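Local coordinates for protein esterase (Rhizomucor miehei CAU432, PDB 4WY8) that hydrolyses carboxylic ester bonds as a fungal esterase, probably through a serine nucleophile in an alpha/beta hydrolase fold, at residues R127-T130 with A131-C135. Residues are numbered along the deposited sequence; the frame is centred on the assembly and turned at random.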
# COMPACT_ATOMS: atom_id res chain seq x y z
N ARG A 127 4.69 32.28 12.54
CA ARG A 127 4.90 31.13 13.39
C ARG A 127 3.61 30.32 13.39
O ARG A 127 2.58 30.76 12.87
CB ARG A 127 5.26 31.54 14.84
CG ARG A 127 6.35 32.60 14.97
CD ARG A 127 7.73 32.03 14.67
NE ARG A 127 8.78 33.03 14.91
CZ ARG A 127 10.08 32.80 14.75
NH1 ARG A 127 10.51 31.61 14.37
NH2 ARG A 127 10.95 33.78 14.98
N PHE A 128 3.67 29.13 13.95
CA PHE A 128 2.48 28.42 14.38
C PHE A 128 1.62 29.40 15.19
O PHE A 128 2.18 30.19 15.97
CB PHE A 128 2.90 27.18 15.20
CG PHE A 128 1.79 26.49 15.90
CD1 PHE A 128 0.95 25.63 15.21
CD2 PHE A 128 1.62 26.65 17.28
CE1 PHE A 128 -0.08 24.99 15.86
CE2 PHE A 128 0.60 26.00 17.94
CZ PHE A 128 -0.25 25.16 17.23
N PRO A 129 0.29 29.39 15.00
CA PRO A 129 -0.50 28.51 14.12
C PRO A 129 -1.09 29.19 12.89
O PRO A 129 -2.18 28.82 12.45
CB PRO A 129 -1.64 28.07 15.04
CG PRO A 129 -1.92 29.32 15.85
CD PRO A 129 -0.57 30.04 16.01
N THR A 130 -0.35 30.12 12.31
CA THR A 130 -0.87 30.90 11.21
C THR A 130 -1.19 30.05 9.97
O THR A 130 -2.31 30.12 9.40
CB THR A 130 0.14 31.98 10.84
OG1 THR A 130 0.41 32.79 11.99
CG2 THR A 130 -0.37 32.85 9.71
N ALA A 131 -0.23 29.21 9.59
CA ALA A 131 -0.42 28.36 8.41
C ALA A 131 -1.63 27.45 8.57
O ALA A 131 -2.45 27.34 7.66
CB ALA A 131 0.82 27.53 8.14
N LEU A 132 -1.75 26.83 9.74
CA LEU A 132 -2.87 25.95 10.07
C LEU A 132 -4.23 26.62 9.84
O LEU A 132 -5.14 26.05 9.22
CB LEU A 132 -2.74 25.52 11.52
CG LEU A 132 -3.96 24.85 12.17
CD1 LEU A 132 -4.44 23.69 11.32
CD2 LEU A 132 -3.60 24.37 13.56
N GLU A 133 -4.33 27.85 10.30
CA GLU A 133 -5.54 28.64 10.15
C GLU A 133 -5.80 28.99 8.69
O GLU A 133 -6.96 29.00 8.24
CB GLU A 133 -5.42 29.87 11.04
CG GLU A 133 -5.50 29.48 12.51
CD GLU A 133 -5.21 30.63 13.46
OE1 GLU A 133 -5.14 30.38 14.69
OE2 GLU A 133 -5.09 31.78 12.97
N GLU A 134 -4.74 29.28 7.93
CA GLU A 134 -4.92 29.47 6.49
C GLU A 134 -5.49 28.21 5.82
O GLU A 134 -6.40 28.28 4.98
CB GLU A 134 -3.61 29.87 5.81
CG GLU A 134 -3.15 31.30 6.15
CD GLU A 134 -1.70 31.59 5.76
OE1 GLU A 134 -0.95 30.63 5.45
OE2 GLU A 134 -1.31 32.78 5.76
N CYS A 135 -4.96 27.04 6.21
CA CYS A 135 -5.36 25.78 5.57
C CYS A 135 -6.81 25.41 5.90
O CYS A 135 -7.58 24.96 5.02
CB CYS A 135 -4.42 24.64 5.98
SG CYS A 135 -2.70 24.86 5.37
O HOH W 1 2.33 28.77 10.79
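Pro129 and Glu133 run side by side, the ring atom CG of Pro129 lying 3.6 Å from Glu133 OE1. The backbone closes the first helical turn with two bonds: Glu133 N donates to Pro129 O (3.2 Å), and Glu134 N to Thr130 O at 3.0 Å, the latter bond lying in the carbonyl plane. A chi1 of -58° sets Thr130 OG1 beside the backbone N and turns CG2 to the far side, where it crosses the Glu134 side chain at a slant, 4.1 Å from its OE2. On another side of the turn Leu132 reaches back with CD2, 4.3 Å from Phe128 CE1 and 4.4 Å from Pro129 CB, while that same CB lies above one face of the Phe128 ring, displaced toward its rim. Pro129, preceded by a cis peptide bond, is the N-cap of helix 130-143, which follows strand 114-118 in the alpha/beta hydrolase fold. Ahead of the cap, Arg127 O accepts a hydrogen bond from Thr130 N, and a water accepts one from Ala131 N (2.9 Å) and donates weakly to Arg127 O, serving an amide of the first turn. Farther out, Glu134 OE2 is hydrogen-bonded to Ser121 OG, Arg127 NH1 to His224 O, and Leu132 packs on Val172 and Val173 of helix 165-179.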